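Local coordinates for protein manganese lipoxygenase (Gaeumannomyces graminis, PDB 5FX8) that uses a mononuclear manganese centre to oxygenate linoleic and alpha-linolenic acids to their 11S- and 13R-hydroperoxides, at residues A[123-128]-A[134-139]; A[260-263]-A[269-272]; A[481-486]-A[611-616]. All coordinates share one frame; numbering follows the deposited sequence.

Contact 1: A[123-128]-A[134-139]; sequences TSRGGF and FALLYN
Phe128 stacks on Phe134 just beyond a Schellman motif that ends the long helix 86-124, so the chain turns back and packs the loop after the helix against the 3-10 turn 134-137. In the motif Gly126 N bonds Thr123 O and Gly127 N bonds Ile122 O; Gly126, with its positive phi of 89°, is the C-prime residue, a conformation in which a side chain would press on the preceding carbonyl.

The close-packed part is aromatic. The Phe128 and Phe134 rings lie face to face with centroids 4.3 Å apart and planes inclined by 29°. Phe128 CE2 sits over a face of Phe134 toward its rim, 3.7 Å from Phe134 CE1. Phenylalanine suits both places: Phe134 is buried against Leu493 and Leu520, while Phe128 also lies on Ile122 of the helix and its backbone N is held by Glu526.

Toward solvent the contact thins to the meeting of one arginine with one leucine methyl. Arg125, an exposed residue with its chain extended from CG to NE, lays its CD and guanidinium along partly exposed Leu136. There Leu136 CD2 meets Arg125 CD at 3.5 Å and lies 3.7 Å from Arg125 NH1.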
loop_
_atom_site.group_PDB
_atom_site.type_symbol
_atom_site.label_atom_id
_atom_site.label_comp_id
_atom_site.label_asym_id
_atom_site.label_seq_id
_atom_site.Cartn_x
_atom_site.Cartn_y
_atom_site.Cartn_z
ATOM N N THR A 123 3.137 -8.723 -26.333
ATOM C CA THR A 123 2.824 -8.499 -27.736
ATOM C C THR A 123 3.820 -9.212 -28.626
ATOM O O THR A 123 3.436 -9.845 -29.616
ATOM C CB THR A 123 2.815 -7.010 -28.052
ATOM O OG1 THR A 123 1.759 -6.374 -27.321
ATOM C CG2 THR A 123 2.612 -6.809 -29.532
ATOM N N SER A 124 5.102 -9.154 -28.269
ATOM C CA SER A 124 6.101 -9.815 -29.093
ATOM C C SER A 124 5.917 -11.327 -29.106
ATOM O O SER A 124 6.324 -11.987 -30.061
ATOM C CB SER A 124 7.486 -9.470 -28.600
ATOM O OG SER A 124 7.676 -10.113 -27.372
ATOM N N ARG A 125 5.337 -11.901 -28.062
ATOM C CA ARG A 125 5.135 -13.339 -28.040
ATOM C C ARG A 125 3.800 -13.743 -28.628
ATOM O O ARG A 125 3.381 -14.892 -28.463
ATOM C CB ARG A 125 5.259 -13.878 -26.619
ATOM C CG ARG A 125 6.652 -13.808 -26.051
ATOM C CD ARG A 125 6.611 -13.961 -24.551
ATOM N NE ARG A 125 7.940 -13.903 -23.951
ATOM C CZ ARG A 125 8.639 -14.970 -23.586
ATOM N NH1 ARG A 125 8.131 -16.183 -23.746
ATOM N NH2 ARG A 125 9.846 -14.826 -23.056
ATOM N N GLY A 126 3.120 -12.833 -29.301
ATOM C CA GLY A 126 1.889 -13.180 -29.940
ATOM C C GLY A 126 0.652 -13.040 -29.103
ATOM O O GLY A 126 -0.427 -13.390 -29.577
ATOM N N GLY A 127 0.749 -12.547 -27.891
ATOM C CA GLY A 127 -0.473 -12.331 -27.152
ATOM C C GLY A 127 -0.922 -13.576 -26.409
ATOM O O GLY A 127 -0.143 -14.489 -26.146
ATOM N N PHE A 128 -2.200 -13.590 -26.046
ATOM C CA PHE A 128 -2.776 -14.672 -25.267
ATOM C C PHE A 128 -3.547 -15.567 -26.218
ATOM O O PHE A 128 -4.562 -15.151 -26.781
ATOM C CB PHE A 128 -3.715 -14.166 -24.173
ATOM C CG PHE A 128 -3.067 -13.284 -23.157
ATOM C CD1 PHE A 128 -1.729 -13.409 -22.868
ATOM C CD2 PHE A 128 -3.812 -12.322 -22.487
ATOM C CE1 PHE A 128 -1.145 -12.596 -21.945
ATOM C CE2 PHE A 128 -3.222 -11.508 -21.548
ATOM C CZ PHE A 128 -1.893 -11.644 -21.281
ATOM N N PHE A 134 -1.279 -16.148 -19.705
ATOM C CA PHE A 134 -1.393 -15.108 -18.701
ATOM C C PHE A 134 -0.194 -15.075 -17.779
ATOM O O PHE A 134 0.052 -14.051 -17.151
ATOM C CB PHE A 134 -2.661 -15.289 -17.891
ATOM C CG PHE A 134 -3.835 -14.568 -18.443
ATOM C CD1 PHE A 134 -4.070 -13.245 -18.116
ATOM C CD2 PHE A 134 -4.709 -15.201 -19.291
ATOM C CE1 PHE A 134 -5.159 -12.568 -18.631
ATOM C CE2 PHE A 134 -5.804 -14.526 -19.807
ATOM C CZ PHE A 134 -6.027 -13.212 -19.472
ATOM N N ALA A 135 0.571 -16.155 -17.694
ATOM C CA ALA A 135 1.775 -16.112 -16.883
ATOM C C ALA A 135 2.820 -15.182 -17.474
ATOM O O ALA A 135 3.679 -14.690 -16.746
ATOM C CB ALA A 135 2.349 -17.513 -16.712
ATOM N N LEU A 136 2.780 -14.942 -18.786
ATOM C CA LEU A 136 3.669 -13.967 -19.401
ATOM C C LEU A 136 3.482 -12.591 -18.800
ATOM O O LEU A 136 4.400 -11.778 -18.824
ATOM C CB LEU A 136 3.420 -13.900 -20.904
ATOM C CG LEU A 136 3.516 -15.207 -21.668
ATOM C CD1 LEU A 136 2.823 -15.037 -22.979
ATOM C CD2 LEU A 136 4.957 -15.547 -21.872
ATOM N N LEU A 137 2.311 -12.321 -18.262
ATOM C CA LEU A 137 2.071 -11.079 -17.566
ATOM C C LEU A 137 2.992 -10.883 -16.363
ATOM O O LEU A 137 3.263 -9.742 -15.984
ATOM C CB LEU A 137 0.619 -11.095 -17.158
ATOM C CG LEU A 137 -0.156 -9.852 -16.849
ATOM C CD1 LEU A 137 -0.040 -8.902 -17.973
ATOM C CD2 LEU A 137 -1.569 -10.336 -16.678
ATOM N N TYR A 138 3.512 -11.958 -15.778
ATOM C CA TYR A 138 4.190 -11.893 -14.488
ATOM C C TYR A 138 5.623 -12.397 -14.513
ATOM O O TYR A 138 6.470 -11.869 -13.798
ATOM C CB TYR A 138 3.393 -12.699 -13.454
ATOM C CG TYR A 138 2.015 -12.165 -13.156
ATOM C CD1 TYR A 138 1.855 -10.982 -12.471
ATOM C CD2 TYR A 138 0.892 -12.845 -13.549
ATOM C CE1 TYR A 138 0.634 -10.494 -12.193
ATOM C CE2 TYR A 138 -0.344 -12.363 -13.275
ATOM C CZ TYR A 138 -0.464 -11.186 -12.593
ATOM O OH TYR A 138 -1.688 -10.675 -12.297
ATOM N N ASN A 139 5.926 -13.419 -15.292
ATOM C CA ASN A 139 7.243 -14.033 -15.214
ATOM C C ASN A 139 8.306 -13.058 -15.664
ATOM O O ASN A 139 8.332 -12.657 -16.825
ATOM C CB ASN A 139 7.286 -15.286 -16.067
ATOM C CG ASN A 139 6.401 -16.361 -15.517
ATOM O OD1 ASN A 139 6.005 -16.307 -14.352
ATOM N ND2 ASN A 139 6.072 -17.342 -16.343
#

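Contact 2: A[260-263]-A[269-272]; sequences LTYT and DDWL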
loop_
_atom_site.group_PDB
_atom_site.type_symbol
_atom_site.label_atom_id
_atom_site.label_comp_id
_atom_site.label_asym_id
_atom_site.label_seq_id
_atom_site.Cartn_x
_atom_site.Cartn_y
_atom_site.Cartn_z
ATOM N N LEU A 260 -27.742 -19.128 -12.685
ATOM C CA LEU A 260 -27.315 -20.511 -12.619
ATOM C C LEU A 260 -26.555 -20.791 -11.322
ATOM O O LEU A 260 -26.040 -19.890 -10.662
ATOM C CB LEU A 260 -26.440 -20.844 -13.820
ATOM C CG LEU A 260 -27.097 -20.660 -15.181
ATOM C CD1 LEU A 260 -26.134 -21.083 -16.248
ATOM C CD2 LEU A 260 -28.321 -21.491 -15.244
ATOM N N THR A 261 -26.476 -22.069 -10.970
ATOM C CA THR A 261 -25.715 -22.529 -9.817
ATOM C C THR A 261 -24.668 -23.517 -10.300
ATOM O O THR A 261 -25.008 -24.548 -10.872
ATOM C CB THR A 261 -26.619 -23.190 -8.773
ATOM O OG1 THR A 261 -27.710 -22.326 -8.452
ATOM C CG2 THR A 261 -25.850 -23.442 -7.506
ATOM N N TYR A 262 -23.407 -23.212 -10.064
ATOM C CA TYR A 262 -22.298 -24.056 -10.479
ATOM C C TYR A 262 -21.717 -24.850 -9.310
ATOM O O TYR A 262 -21.898 -24.524 -8.135
ATOM C CB TYR A 262 -21.192 -23.213 -11.106
ATOM C CG TYR A 262 -21.600 -22.443 -12.325
ATOM C CD1 TYR A 262 -22.191 -21.194 -12.217
ATOM C CD2 TYR A 262 -21.352 -22.943 -13.583
ATOM C CE1 TYR A 262 -22.536 -20.503 -13.315
ATOM C CE2 TYR A 262 -21.696 -22.256 -14.676
ATOM C CZ TYR A 262 -22.290 -21.041 -14.540
ATOM O OH TYR A 262 -22.636 -20.338 -15.650
ATOM N N THR A 263 -20.971 -25.883 -9.657
ATOM C CA THR A 263 -20.412 -26.805 -8.684
ATOM C C THR A 263 -19.103 -27.290 -9.278
ATOM O O THR A 263 -18.918 -27.193 -10.494
ATOM C CB THR A 263 -21.400 -27.966 -8.419
ATOM O OG1 THR A 263 -22.427 -27.537 -7.520
ATOM C CG2 THR A 263 -20.752 -29.127 -7.843
ATOM N N ASP A 269 -14.687 -25.833 -17.597
ATOM C CA ASP A 269 -14.683 -24.399 -17.876
ATOM C C ASP A 269 -15.832 -23.688 -17.199
ATOM O O ASP A 269 -15.691 -22.525 -16.832
ATOM C CB ASP A 269 -14.738 -24.133 -19.366
ATOM C CG ASP A 269 -13.509 -24.605 -20.071
ATOM O OD1 ASP A 269 -12.427 -24.536 -19.463
ATOM O OD2 ASP A 269 -13.625 -25.072 -21.220
ATOM N N ASP A 270 -16.969 -24.346 -17.013
ATOM C CA ASP A 270 -18.042 -23.681 -16.291
ATOM C C ASP A 270 -17.650 -23.424 -14.846
ATOM O O ASP A 270 -17.890 -22.336 -14.317
ATOM C CB ASP A 270 -19.320 -24.498 -16.343
ATOM C CG ASP A 270 -19.987 -24.447 -17.695
ATOM O OD1 ASP A 270 -19.599 -23.614 -18.534
ATOM O OD2 ASP A 270 -20.913 -25.252 -17.916
ATOM N N TRP A 271 -17.063 -24.419 -14.179
ATOM C CA TRP A 271 -16.707 -24.222 -12.783
ATOM C C TRP A 271 -15.595 -23.210 -12.667
ATOM O O TRP A 271 -15.632 -22.338 -11.793
ATOM C CB TRP A 271 -16.294 -25.533 -12.129
ATOM C CG TRP A 271 -15.695 -25.370 -10.759
ATOM C CD1 TRP A 271 -14.431 -25.658 -10.407
ATOM C CD2 TRP A 271 -16.332 -24.857 -9.574
ATOM N NE1 TRP A 271 -14.219 -25.380 -9.074
ATOM C CE2 TRP A 271 -15.370 -24.887 -8.539
ATOM C CE3 TRP A 271 -17.614 -24.380 -9.285
ATOM C CZ2 TRP A 271 -15.643 -24.463 -7.250
ATOM C CZ3 TRP A 271 -17.889 -23.965 -7.986
ATOM C CH2 TRP A 271 -16.911 -24.012 -6.989
ATOM N N LEU A 272 -14.610 -23.295 -13.554
ATOM C CA LEU A 272 -13.538 -22.315 -13.521
ATOM C C LEU A 272 -14.085 -20.908 -13.721
ATOM O O LEU A 272 -13.694 -19.978 -13.009
ATOM C CB LEU A 272 -12.485 -22.664 -14.562
ATOM C CG LEU A 272 -11.344 -21.670 -14.725
ATOM C CD1 LEU A 272 -10.625 -21.425 -13.447
ATOM C CD2 LEU A 272 -10.373 -22.176 -15.732
#
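Trp271 lays its indole against the backbone of Thr263, and Tyr262 packs against Asp270, the residue before Trp271, joining the outermost strand of the five-stranded antiparallel sheet, 261-262, to the first turn of helix 268-305. The strand and helix are linked by a short connection, and this contact closes it.

Some of the van der Waals contact is with the main chain. Trp271 CE3 approaches Thr263 C to 3.3 Å, the carbonyl carbon coming obliquely to the indole. With CG anti to the backbone N (chi1 170°), the side chain of Trp271 swings back from its helix to reach the strand end. Tryptophan suits this place because its broad ring can lie against the peptide while also touching Pro249, Ile252 and Pro264. Tyr262 CD2 likewise lies 3.6 Å from the backbone O of Asp270.

Other contacts are between side chains. Tyr262 CE2 lies 3.7 Å from Asp270 CB; the ring and carboxylate planes are 72° apart. Here the aspartate contributes its methylene rather than its charge. Tyr262 CB also comes to 4.2 Å from Trp271 CE3.

Polar interactions lead outward. Trp271 NE1 bonds Asp161 OD1, Thr263 N bonds Asp266 OD1, and Lys508 makes a cation-pi interaction with the Tyr262 ring while its NZ bonds Thr261 O. Just past the strand, Thr263 OG1 gives a weak bond to Tyr262 O.

The chemistry implies a join made by shape: dispersion, with the Trp271 ring against a peptide and the Tyr262 ring against a methylene, holds strand to helix, while the indole N-H, buried with its ring, is satisfied by Asp161.

Contact 3: A[481-486]-A[611-616]; sequences MNQGSP and VNPFFL. With MN (manganese (II) ion), chain I.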
loop_
_atom_site.group_PDB
_atom_site.type_symbol
_atom_site.label_atom_id
_atom_site.label_comp_id
_atom_site.label_asym_id
_atom_site.label_seq_id
_atom_site.Cartn_x
_atom_site.Cartn_y
_atom_site.Cartn_z
ATOM N N MET A 481 -6.288 -6.018 2.611
ATOM C CA MET A 481 -7.305 -5.732 1.612
ATOM C C MET A 481 -6.756 -4.957 0.422
ATOM O O MET A 481 -7.162 -5.202 -0.706
ATOM C CB MET A 481 -8.454 -4.941 2.242
ATOM C CG MET A 481 -9.206 -5.652 3.327
ATOM S SD MET A 481 -10.196 -6.992 2.688
ATOM C CE MET A 481 -11.831 -6.365 3.048
ATOM N N ASN A 482 -5.837 -4.037 0.662
ATOM C CA ASN A 482 -5.363 -3.056 -0.290
ATOM C C ASN A 482 -3.856 -3.158 -0.290
ATOM O O ASN A 482 -3.329 -4.256 -0.125
ATOM C CB ASN A 482 -5.829 -1.666 0.114
ATOM C CG ASN A 482 -5.682 -0.666 -0.981
ATOM O OD1 ASN A 482 -5.247 0.461 -0.752
ATOM N ND2 ASN A 482 -6.030 -1.067 -2.192
ATOM N N GLN A 483 -3.158 -2.039 -0.444
ATOM C CA GLN A 483 -1.693 -1.988 -0.456
ATOM C C GLN A 483 -1.193 -2.979 -1.510
ATOM O O GLN A 483 -1.658 -2.916 -2.656
ATOM C CB GLN A 483 -1.177 -2.198 0.976
ATOM C CG GLN A 483 0.243 -1.687 1.241
ATOM C CD GLN A 483 0.452 -0.169 1.090
ATOM O OE1 GLN A 483 -0.263 0.647 1.659
ATOM N NE2 GLN A 483 1.469 0.193 0.360
ATOM N N GLY A 484 -0.267 -3.883 -1.194
ATOM C CA GLY A 484 0.256 -4.799 -2.185
ATOM C C GLY A 484 -0.533 -6.054 -2.364
ATOM O O GLY A 484 -0.195 -6.903 -3.190
ATOM N N SER A 485 -1.610 -6.192 -1.637
ATOM C CA SER A 485 -2.369 -7.436 -1.695
ATOM C C SER A 485 -3.110 -7.662 -3.010
ATOM O O SER A 485 -3.096 -8.776 -3.508
ATOM C CB SER A 485 -3.337 -7.501 -0.531
ATOM O OG SER A 485 -2.612 -7.907 0.588
ATOM N N PRO A 486 -3.790 -6.680 -3.592
ATOM C CA PRO A 486 -4.370 -6.930 -4.919
ATOM C C PRO A 486 -3.344 -7.366 -5.973
ATOM O O PRO A 486 -3.596 -8.331 -6.694
ATOM C CB PRO A 486 -5.037 -5.586 -5.243
ATOM C CG PRO A 486 -5.370 -5.034 -3.872
ATOM C CD PRO A 486 -4.259 -5.414 -3.009
ATOM N N VAL A 611 7.563 -5.660 5.226
ATOM C CA VAL A 611 7.200 -5.250 3.886
ATOM C C VAL A 611 6.146 -4.161 3.914
ATOM O O VAL A 611 6.141 -3.270 3.071
ATOM C CB VAL A 611 6.711 -6.478 3.084
ATOM C CG1 VAL A 611 6.251 -6.069 1.705
ATOM C CG2 VAL A 611 7.822 -7.529 3.020
ATOM N N ASN A 612 5.283 -4.213 4.854
ATOM C CA ASN A 612 4.187 -3.275 4.888
ATOM C C ASN A 612 4.600 -1.951 5.514
ATOM O O ASN A 612 5.479 -1.908 6.353
ATOM C CB ASN A 612 3.040 -3.893 5.650
ATOM C CG ASN A 612 2.380 -4.956 4.851
ATOM O OD1 ASN A 612 2.297 -4.816 3.633
ATOM N ND2 ASN A 612 1.913 -6.017 5.487
ATOM N N PRO A 613 3.987 -0.857 5.115
ATOM C CA PRO A 613 4.178 0.388 5.844
ATOM C C PRO A 613 3.386 0.378 7.132
ATOM O O PRO A 613 2.423 -0.363 7.286
ATOM C CB PRO A 613 3.625 1.439 4.876
ATOM C CG PRO A 613 2.627 0.758 4.162
ATOM C CD PRO A 613 3.065 -0.664 3.986
ATOM N N PHE A 614 3.767 1.284 8.036
ATOM C CA PHE A 614 3.080 1.416 9.317
ATOM C C PHE A 614 1.862 2.325 9.245
ATOM O O PHE A 614 1.196 2.521 10.260
ATOM C CB PHE A 614 4.041 1.923 10.408
ATOM C CG PHE A 614 4.516 3.333 10.204
ATOM C CD1 PHE A 614 3.725 4.409 10.557
ATOM C CD2 PHE A 614 5.751 3.579 9.661
ATOM C CE1 PHE A 614 4.148 5.685 10.338
ATOM C CE2 PHE A 614 6.177 4.850 9.443
ATOM C CZ PHE A 614 5.371 5.909 9.785
ATOM N N PHE A 615 1.566 2.900 8.092
ATOM C CA PHE A 615 0.499 3.875 7.951
ATOM C C PHE A 615 -0.335 3.492 6.746
ATOM O O PHE A 615 0.018 2.578 5.998
ATOM C CB PHE A 615 1.062 5.298 7.808
ATOM C CG PHE A 615 1.982 5.471 6.628
ATOM C CD1 PHE A 615 3.299 5.004 6.672
ATOM C CD2 PHE A 615 1.536 6.102 5.465
ATOM C CE1 PHE A 615 4.149 5.156 5.569
ATOM C CE2 PHE A 615 2.386 6.268 4.365
ATOM C CZ PHE A 615 3.679 5.797 4.410
ATOM N N LEU A 616 -1.450 4.198 6.571
ATOM C CA LEU A 616 -2.390 3.978 5.465
ATOM C C LEU A 616 -1.870 4.705 4.224
ATOM O O LEU A 616 -2.225 5.845 3.954
ATOM C CB LEU A 616 -3.789 4.450 5.855
ATOM C CG LEU A 616 -4.504 3.864 7.093
ATOM C CD1 LEU A 616 -5.625 4.764 7.573
ATOM C CD2 LEU A 616 -5.057 2.476 6.881
HETATM MN MN MN I . -6.179 1.923 0.933
HETATM O O HOH W 1 0.984 -5.376 1.421
HETATM O O HOH W 2 -7.138 2.933 -1.059
#
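Gln483 and Pro613 reach toward each other from opposite directions, the amide of one meeting the ring of the other beside the manganese site. Gln483 has CG anti to the backbone N (chi1 -159°) and then bends at chi2 (63°), which lays its amide along the proline's CG and CD. Gln483 OE1 is 3.8 Å from Pro613 CG, and Gln483 CD is 3.9 Å from Pro613 CD. Proline offers a compact apolar surface here, while the polar end of the glutamine is turned to Ser617 OG, which bonds OE1.

Asn612 comes in beside the proline. A water donates to Asn612 OD1 at 2.6 Å and accepts from Gly484 N at 3.3 Å, so a buried peptide N-H and a buried amide oxygen are satisfied indirectly. Asn612 ND2 donates to Ala606 O.

Asn482, the residue before Gln483, turns its OD1 to the metal, binding manganese at 2.4 Å; a water also binds the manganese, its oxygen at 2.4 Å. His290, His294, His478 and the C-terminal Val618 complete the sphere, and the metal-bound water forms the catalytic base for hydrogen abstraction. A type II' turn from Asn482 to Ser485 leads on from this ligand.

The contact thus lies where helix 460-481 gives way to helix 485-490, with the C-terminal tail laid across helix 460-481 at His479 and Thr474, and helices 268-305 and 526-539 packed alongside.

How the contacts relate
Contact 3 lies about 8 Å from the centre of the chain (centre to centre) and its touching residues are all buried, whereas the centres of contacts 1 and 2 lie about 30 and 28 Å out; yet contact 2 is itself buried, and contact 1 alone includes an exposed touching residue, Arg125. Helix 268-305 ties contacts 2 and 3 together: it begins at contact 2 and supplies His290 and His294 to the metal beside contact 3. Helix 526-539 similarly touches both contacts 1 and 3. Chemistry follows place. The two peripheral contacts join segments close in sequence by aromatic and apolar packing, while contact 3, between segments 125 residues apart, packs an amide on a proline ring and bridges the chain through a water, beside a metal ligand.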